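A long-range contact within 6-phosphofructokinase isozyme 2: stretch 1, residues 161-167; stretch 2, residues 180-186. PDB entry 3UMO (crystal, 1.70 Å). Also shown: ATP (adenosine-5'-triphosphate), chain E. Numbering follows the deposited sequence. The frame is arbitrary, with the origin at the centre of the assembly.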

# COMPACT_ATOMS: atom_id res chain seq x y z
N ILE A 161 16.63 -15.20 -42.59
CA ILE A 161 15.55 -14.77 -41.70
C ILE A 161 15.97 -13.50 -40.97
O ILE A 161 17.03 -13.46 -40.34
CB ILE A 161 15.16 -15.85 -40.68
CG1 ILE A 161 14.68 -17.11 -41.41
CG2 ILE A 161 14.08 -15.33 -39.74
CD1 ILE A 161 14.52 -18.31 -40.51
N ARG A 162 15.15 -12.45 -41.08
CA ARG A 162 15.48 -11.17 -40.48
C ARG A 162 14.97 -11.14 -39.04
O ARG A 162 13.77 -11.25 -38.79
CB ARG A 162 14.88 -10.03 -41.31
CG ARG A 162 15.39 -9.99 -42.76
CD ARG A 162 14.57 -9.04 -43.62
NE ARG A 162 14.91 -7.63 -43.39
CZ ARG A 162 14.19 -6.61 -43.84
NH1 ARG A 162 13.09 -6.82 -44.54
NH2 ARG A 162 14.58 -5.36 -43.57
N CYS A 163 15.89 -10.99 -38.09
CA CYS A 163 15.53 -11.13 -36.67
C CYS A 163 15.38 -9.80 -35.93
O CYS A 163 16.22 -8.91 -36.02
CB CYS A 163 16.54 -12.02 -35.96
SG CYS A 163 16.55 -13.72 -36.57
N ILE A 164 14.28 -9.70 -35.18
CA ILE A 164 14.02 -8.56 -34.31
C ILE A 164 13.98 -9.10 -32.89
O ILE A 164 13.37 -10.14 -32.63
CB ILE A 164 12.68 -7.90 -34.68
CG1 ILE A 164 12.77 -7.30 -36.09
CG2 ILE A 164 12.28 -6.84 -33.65
CD1 ILE A 164 11.45 -6.74 -36.60
N VAL A 165 14.64 -8.42 -31.97
CA VAL A 165 14.76 -8.92 -30.60
C VAL A 165 14.23 -7.93 -29.57
O VAL A 165 14.56 -6.75 -29.61
CB VAL A 165 16.23 -9.27 -30.26
CG1 VAL A 165 16.35 -9.75 -28.81
CG2 VAL A 165 16.78 -10.32 -31.22
N ASP A 166 13.39 -8.42 -28.66
CA ASP A 166 12.95 -7.63 -27.52
C ASP A 166 13.00 -8.52 -26.29
O ASP A 166 12.16 -9.41 -26.12
CB ASP A 166 11.53 -7.09 -27.74
CG ASP A 166 11.05 -6.20 -26.61
OD1 ASP A 166 9.91 -5.70 -26.71
OD2 ASP A 166 11.79 -6.01 -25.61
N SER A 167 14.00 -8.32 -25.44
CA SER A 167 14.14 -9.17 -24.26
C SER A 167 14.87 -8.39 -23.18
O SER A 167 14.96 -7.17 -23.23
CB SER A 167 14.89 -10.45 -24.61
OG SER A 167 14.80 -11.40 -23.57
PG ATP E . 6.59 -2.83 -21.61
O1G ATP E . 7.30 -4.04 -22.13
O2G ATP E . 5.13 -3.04 -22.00
O3G ATP E . 6.74 -2.65 -20.14
PB ATP E . 8.57 -1.13 -22.47
O1B ATP E . 9.14 -0.81 -21.06
O2B ATP E . 9.41 -2.16 -23.27
O3B ATP E . 7.03 -1.57 -22.40
PA ATP E . 8.10 1.64 -23.08
O1A ATP E . 7.70 1.81 -21.65
O2A ATP E . 9.19 2.62 -23.53
O3A ATP E . 8.57 0.18 -23.36
O5' ATP E . 6.77 1.79 -23.98
C5' ATP E . 6.89 1.85 -25.36
C4' ATP E . 6.23 2.96 -26.04
O4' ATP E . 4.89 3.09 -25.50
C3' ATP E . 6.84 4.26 -25.72
O3' ATP E . 7.92 4.52 -26.54
C2' ATP E . 5.73 5.20 -25.91
O2' ATP E . 5.47 5.38 -27.24
C1' ATP E . 4.60 4.45 -25.32
N9 ATP E . 4.43 4.75 -23.90
C8 ATP E . 4.87 4.01 -22.87
N7 ATP E . 4.51 4.64 -21.73
C5 ATP E . 3.84 5.77 -22.03
C6 ATP E . 3.25 6.78 -21.27
N6 ATP E . 3.27 6.75 -19.77
N1 ATP E . 2.65 7.80 -21.92
C2 ATP E . 2.61 7.85 -23.26
N3 ATP E . 3.17 6.90 -24.01
C4 ATP E . 3.79 5.85 -23.43
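Stretch 2, residues 180-186: NIELVKP

Stretch 1 is an extended strand from Arg162 to Asp166. Stretch 2 runs the same way, 33° off end to end. Its strand residues Leu183 and Val184 pair with stretch 1 in parallel. Ile164 lies across from Leu183 and Val165 from Val184, each pair with CA atoms 4.8 Å apart.

At the start, Arg162 forms a salt bridge with Glu182, whose CB points toward stretch 1. Arg162 NH2 and Glu182 OE2 are 3.4 Å apart, and the hydrogen bond between them is weak. Cys163 O accepts a hydrogen bond from Glu182 N at 3.0 Å. Water 1 accepts from Cys163 N at 2.8 Å and donates to Asn180 O at 3.2 Å.

Ile164 and Leu183 share one face of the sheet, with Ile164 CG2 4.0 Å from Leu183 CD2. Val165 and Val184 share the other. Val165 CG2 also packs 3.9 Å from Ile181 CG2. Both backbone polar groups of Val165 bond to stretch 2, before and after Val184 in sequence: Val165 N donates to Leu183 O at 2.9 Å, and Val165 O accepts from Lys185 N at 3.2 Å.

Asp166 OD1 is 4.2 Å from Lys185 NZ, too far for a salt bridge. Water 2 lies 2.5 Å from Asp166 OD2 and 3.0 Å from Lys185 NZ and bridges the two. Lys185 NZ also donates to ATP O2B at 2.9 Å.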

# COMPACT_ATOMS: atom_id res chain seq x y z
N ASN A 180 24.45 -8.47 -36.20
CA ASN A 180 23.64 -8.31 -37.41
C ASN A 180 22.15 -8.47 -37.16
O ASN A 180 21.40 -8.82 -38.07
CB ASN A 180 24.11 -9.27 -38.51
CG ASN A 180 25.54 -8.99 -38.95
OD1 ASN A 180 25.92 -7.84 -39.16
ND2 ASN A 180 26.34 -10.05 -39.07
N ILE A 181 21.72 -8.21 -35.93
CA ILE A 181 20.31 -8.20 -35.60
C ILE A 181 19.66 -7.03 -36.35
O ILE A 181 20.20 -5.93 -36.36
CB ILE A 181 20.09 -7.99 -34.09
CG1 ILE A 181 20.80 -9.09 -33.28
CG2 ILE A 181 18.61 -7.92 -33.74
CD1 ILE A 181 20.36 -10.50 -33.62
N GLU A 182 18.50 -7.27 -36.97
CA GLU A 182 17.84 -6.23 -37.75
C GLU A 182 17.38 -5.06 -36.88
O GLU A 182 17.51 -3.90 -37.27
CB GLU A 182 16.65 -6.80 -38.51
CG GLU A 182 17.03 -7.76 -39.64
CD GLU A 182 17.46 -7.04 -40.90
OE1 GLU A 182 18.36 -7.56 -41.60
OE2 GLU A 182 16.90 -5.96 -41.20
N LEU A 183 16.84 -5.38 -35.72
CA LEU A 183 16.28 -4.38 -34.83
C LEU A 183 16.21 -4.91 -33.42
O LEU A 183 15.78 -6.04 -33.19
CB LEU A 183 14.86 -4.01 -35.28
CG LEU A 183 14.02 -3.13 -34.36
CD1 LEU A 183 14.60 -1.74 -34.26
CD2 LEU A 183 12.57 -3.08 -34.85
N VAL A 184 16.63 -4.09 -32.46
CA VAL A 184 16.45 -4.43 -31.05
C VAL A 184 15.74 -3.25 -30.36
O VAL A 184 16.02 -2.09 -30.67
CB VAL A 184 17.81 -4.76 -30.37
CG1 VAL A 184 18.75 -3.56 -30.40
CG2 VAL A 184 17.59 -5.26 -28.94
N LYS A 185 14.79 -3.55 -29.47
CA LYS A 185 14.09 -2.50 -28.73
C LYS A 185 14.28 -2.63 -27.22
O LYS A 185 13.39 -3.12 -26.50
CB LYS A 185 12.58 -2.42 -29.05
CG LYS A 185 11.93 -1.16 -28.42
CD LYS A 185 10.45 -1.31 -28.05
CE LYS A 185 10.24 -2.23 -26.84
NZ LYS A 185 11.00 -1.81 -25.62
N PRO A 186 15.44 -2.20 -26.71
CA PRO A 186 15.52 -2.15 -25.26
C PRO A 186 14.77 -0.93 -24.73
O PRO A 186 14.75 0.12 -25.38
CB PRO A 186 17.02 -1.96 -25.01
CG PRO A 186 17.51 -1.21 -26.22
CD PRO A 186 16.66 -1.71 -27.38
O HOH W 1 18.62 -10.32 -38.53
O HOH W 2 11.25 -4.27 -23.95
O HOH W 3 14.82 -5.41 -25.39